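Local structure of contact-dependent inhibitor I (Escherichia coli NC101, 5I4Q) at residues Arg91-Trp94 with His95-Ser99; Leu35-Gln38 with Ile39-Asn43. The protein is the immunity protein of a contact-dependent growth inhibition system and probably neutralises its cognate CdiA toxin by binding it. One frame throughout, in Å; residues are numbered along the deposited sequence.

Both contacts are local: contact 1 spans two turns inside helix 88-99, contact 2 the last turns of helix 4-40 and the turn leading to helix 44-66. Their centres lie about 9 Å apart, and each is partly buried. Packing joins them where Phe98 CD1 meets Val36 CG1 at 3.6 Å. A probable hydrogen bond of 2.7 Å runs from His95 NE2 to Thr42 O. In contact 1 an unbroken run of i to i+4 bonds carries the Trp94-Phe98 aromatic packing and Lys97 laid along Tyr93; in contact 2, at the helix end, Ser41 adds a hydroxyl donor to His37 O and an i to i+3 backbone bond to Gln38 O. Contact 1 alone reaches the toxin chain, through Tyr93; contact 2 touches no other chain.

Contact 1 of 2, residues Arg91-Trp94 with His95-Ser99; sequences RKYW and HKKFS
Arg91-Trp94 and His95-Ser99 form consecutive turns of one alpha-helix, and His95 N donates to Arg91 O at 2.8 Å, the first of four i to i+4 bonds between them. The last runs from Phe98 N to Trp94 O, at 2.8 Å. That oxygen also sits 3.1 Å above the plane of the Phe98 ring, displaced toward its rim. A chi1 of -64° puts Phe98 CG beside the backbone N, which brings the ring over Trp94 O, and Trp94 CB comes over the same ring's face. The Trp94 six-membered ring and the Phe98 ring are nearly parallel, at 25°, but slid so far apart that they barely overlap; Trp94 CE3 meets Phe98 CE1 at 3.9 Å. Leu102, Pro105 and Phe51 also pack against Trp94, whereas Phe98 touches Ile39 of helix 4-40.

On another side of the helix Lys97 crosses the Tyr93 ring. Its CG lies over one face, and chi1 of -81° with a near-trans chi2 carries Lys97 CD to 3.5 Å from Tyr93 CZ. Arg59 of the contact-dependent inhibitor A chain makes a cation-pi contact with Tyr93. Bends at chi3 and chi4 then direct Lys97 NZ to 3.3 Å from Tyr93 OH, a weak hydrogen bond.

Contact 2 of 2, residues Leu35-Gln38 with Ile39-Asn43; sequences LVHQ and IGSTN
Ser41 OG donates to His37 O at 2.9 Å, coming from above the carbonyl plane, 36° out of it, rather than along a lone pair. Ser41 chi1, -55°, sets OG beside its own backbone N and turns it back toward the preceding turn. There OG also lies over one face of the His37 imidazole, though its distance to His37 NE2 is 4.4 Å. Ser41 N donates to Gln38 O, i to i+3, with a steep approach 65° out of the carbonyl plane.

This is the C-terminal end of helix 4-40, where the helix passes into a turn. Earlier in the segment Ile39 N donates to Leu35 O at 2.9 Å, and Gly40 N to Val36 O. After Ser41 the chain becomes extended, and Asn43 occupies the N-cap position of helix 44-66, its OD1 accepting from Asn46 N.

The Ile39 side chain lies alongside Leu35 O: Ile39 CG1 is 3.1 Å from that oxygen, and Ile39 CD1 reaches on to Leu35 CB at 4.5 Å. Leu50 covers Leu35, Gln38 and Ile39 from helix 44-66; Phe51 of the same helix and His95 of helix 88-99 also touch Ile39. Beyond Ser41, Thr42 CG2 packs 3.6 Å from Gln38 O.

Contact 1 of 2, residues Arg91-Trp94 with His95-Ser99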
# COMPACT_ATOMS: atom_id res chain seq x y z
N ARG B 91 27.79 -10.37 16.10
CA ARG B 91 28.31 -9.06 16.55
C ARG B 91 29.82 -8.91 16.38
O ARG B 91 30.30 -7.83 15.96
CB ARG B 91 27.94 -8.77 18.00
CG ARG B 91 26.44 -8.50 18.16
CD ARG B 91 26.02 -8.59 19.61
NE ARG B 91 24.63 -8.26 19.75
CZ ARG B 91 24.11 -7.39 20.60
NH1 ARG B 91 24.87 -6.70 21.44
NH2 ARG B 91 22.80 -7.20 20.61
N LYS B 92 30.55 -9.96 16.68
CA LYS B 92 32.00 -9.96 16.51
C LYS B 92 32.31 -9.68 15.03
O LYS B 92 33.15 -8.87 14.70
CB LYS B 92 32.56 -11.32 16.97
CG LYS B 92 33.93 -11.34 17.63
CD LYS B 92 34.05 -10.46 18.89
CE LYS B 92 35.50 -10.22 19.34
NZ LYS B 92 35.58 -9.35 20.55
N TYR B 93 31.61 -10.38 14.13
CA TYR B 93 31.81 -10.24 12.69
C TYR B 93 31.47 -8.82 12.20
O TYR B 93 32.23 -8.20 11.48
CB TYR B 93 30.94 -11.25 11.94
CG TYR B 93 30.94 -11.11 10.44
CD1 TYR B 93 32.04 -11.52 9.68
CD2 TYR B 93 29.84 -10.61 9.77
CE1 TYR B 93 32.04 -11.40 8.29
CE2 TYR B 93 29.82 -10.51 8.38
CZ TYR B 93 30.91 -10.90 7.64
OH TYR B 93 30.89 -10.78 6.25
N TRP B 94 30.32 -8.30 12.60
CA TRP B 94 29.89 -6.98 12.11
C TRP B 94 30.75 -5.90 12.70
O TRP B 94 31.10 -4.94 12.00
CB TRP B 94 28.40 -6.75 12.37
CG TRP B 94 27.51 -7.62 11.48
CD1 TRP B 94 26.60 -8.55 11.91
CD2 TRP B 94 27.47 -7.64 10.05
NE1 TRP B 94 26.00 -9.15 10.82
CE2 TRP B 94 26.52 -8.61 9.67
CE3 TRP B 94 28.14 -6.94 9.06
CZ2 TRP B 94 26.25 -8.92 8.33
CZ3 TRP B 94 27.86 -7.23 7.72
CH2 TRP B 94 26.91 -8.20 7.37
N HIS B 95 31.14 -6.04 13.97
CA HIS B 95 32.00 -5.01 14.57
C HIS B 95 33.30 -4.87 13.78
O HIS B 95 33.73 -3.78 13.44
CB HIS B 95 32.28 -5.31 16.03
CG HIS B 95 33.07 -4.24 16.72
ND1 HIS B 95 34.35 -4.45 17.18
CD2 HIS B 95 32.76 -2.96 17.01
CE1 HIS B 95 34.80 -3.33 17.73
NE2 HIS B 95 33.86 -2.41 17.62
N LYS B 96 33.90 -6.00 13.46
CA LYS B 96 35.12 -5.99 12.70
C LYS B 96 34.93 -5.32 11.38
O LYS B 96 35.71 -4.46 11.01
CB LYS B 96 35.66 -7.42 12.51
CG LYS B 96 36.79 -7.52 11.48
CD LYS B 96 37.91 -8.44 11.97
CE LYS B 96 39.01 -8.65 10.92
NZ LYS B 96 39.68 -7.37 10.52
N LYS B 97 33.89 -5.71 10.65
CA LYS B 97 33.68 -5.16 9.31
C LYS B 97 33.41 -3.66 9.36
O LYS B 97 33.93 -2.93 8.55
CB LYS B 97 32.54 -5.88 8.58
CG LYS B 97 32.97 -7.19 7.94
CD LYS B 97 31.93 -7.65 6.93
CE LYS B 97 32.40 -7.56 5.48
NZ LYS B 97 33.24 -8.73 5.09
N PHE B 98 32.60 -3.22 10.33
CA PHE B 98 32.23 -1.80 10.44
C PHE B 98 33.46 -0.96 10.88
O PHE B 98 33.66 0.13 10.39
CB PHE B 98 31.12 -1.59 11.47
CG PHE B 98 29.79 -2.22 11.13
CD1 PHE B 98 29.43 -2.57 9.84
CD2 PHE B 98 28.86 -2.43 12.14
CE1 PHE B 98 28.19 -3.11 9.56
CE2 PHE B 98 27.64 -2.99 11.86
CZ PHE B 98 27.31 -3.35 10.57
N SER B 99 34.28 -1.48 11.79
CA SER B 99 35.58 -0.88 12.17
C SER B 99 36.53 -0.71 10.98
O SER B 99 37.23 0.27 10.90
CB SER B 99 36.26 -1.72 13.25
OG SER B 99 35.49 -1.75 14.44
O HOH W 1 35.58 -7.50 16.34

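Contact 2 of 2, residues Leu35-Gln38 with Ile39-Asn43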
# COMPACT_ATOMS: atom_id res chain seq x y z
N LEU B 35 24.35 4.50 13.36
CA LEU B 35 24.71 3.42 14.32
C LEU B 35 25.84 2.58 13.84
O LEU B 35 26.72 2.21 14.61
CB LEU B 35 23.56 2.48 14.58
CG LEU B 35 22.56 2.96 15.60
CD1 LEU B 35 21.35 2.06 15.56
CD2 LEU B 35 23.17 2.99 16.98
N VAL B 36 25.80 2.24 12.56
CA VAL B 36 26.89 1.51 11.92
C VAL B 36 28.18 2.34 12.07
O VAL B 36 29.19 1.79 12.47
CB VAL B 36 26.58 1.20 10.45
CG1 VAL B 36 27.82 0.62 9.75
CG2 VAL B 36 25.42 0.18 10.31
N HIS B 37 28.13 3.64 11.77
CA HIS B 37 29.29 4.52 11.92
C HIS B 37 29.81 4.53 13.34
O HIS B 37 31.01 4.33 13.54
CB HIS B 37 28.92 5.93 11.48
CG HIS B 37 30.06 6.89 11.43
ND1 HIS B 37 31.12 6.74 10.56
CD2 HIS B 37 30.28 8.05 12.10
CE1 HIS B 37 31.96 7.74 10.72
NE2 HIS B 37 31.46 8.56 11.64
N GLN B 38 28.92 4.72 14.32
CA GLN B 38 29.31 4.74 15.75
C GLN B 38 29.93 3.43 16.19
O GLN B 38 30.98 3.44 16.84
CB GLN B 38 28.13 5.05 16.67
CG GLN B 38 27.52 6.43 16.53
CD GLN B 38 26.18 6.56 17.28
OE1 GLN B 38 25.14 6.85 16.67
NE2 GLN B 38 26.21 6.35 18.58
N ILE B 39 29.28 2.31 15.87
CA ILE B 39 29.78 0.99 16.21
C ILE B 39 31.20 0.77 15.67
O ILE B 39 32.04 0.18 16.35
CB ILE B 39 28.83 -0.11 15.68
CG1 ILE B 39 27.55 -0.14 16.50
CG2 ILE B 39 29.44 -1.51 15.76
CD1 ILE B 39 26.38 -0.80 15.78
N GLY B 40 31.43 1.22 14.45
CA GLY B 40 32.73 1.09 13.80
C GLY B 40 33.80 2.01 14.36
O GLY B 40 34.95 1.86 14.04
N SER B 41 33.40 2.96 15.19
CA SER B 41 34.32 3.92 15.81
C SER B 41 34.49 3.65 17.28
O SER B 41 35.00 4.50 17.96
CB SER B 41 33.75 5.33 15.71
OG SER B 41 33.44 5.69 14.39
N THR B 42 34.04 2.52 17.82
CA THR B 42 34.24 2.29 19.26
C THR B 42 34.68 0.86 19.50
O THR B 42 34.71 0.03 18.56
CB THR B 42 33.00 2.76 20.10
OG1 THR B 42 33.34 2.86 21.48
CG2 THR B 42 31.81 1.89 19.98
N ASN B 43 35.06 0.56 20.74
CA ASN B 43 35.48 -0.81 21.03
C ASN B 43 34.26 -1.79 21.20
O ASN B 43 33.11 -1.38 21.32
CB ASN B 43 36.51 -0.86 22.18
CG ASN B 43 35.89 -0.66 23.54
OD1 ASN B 43 34.69 -0.91 23.74
ND2 ASN B 43 36.71 -0.25 24.51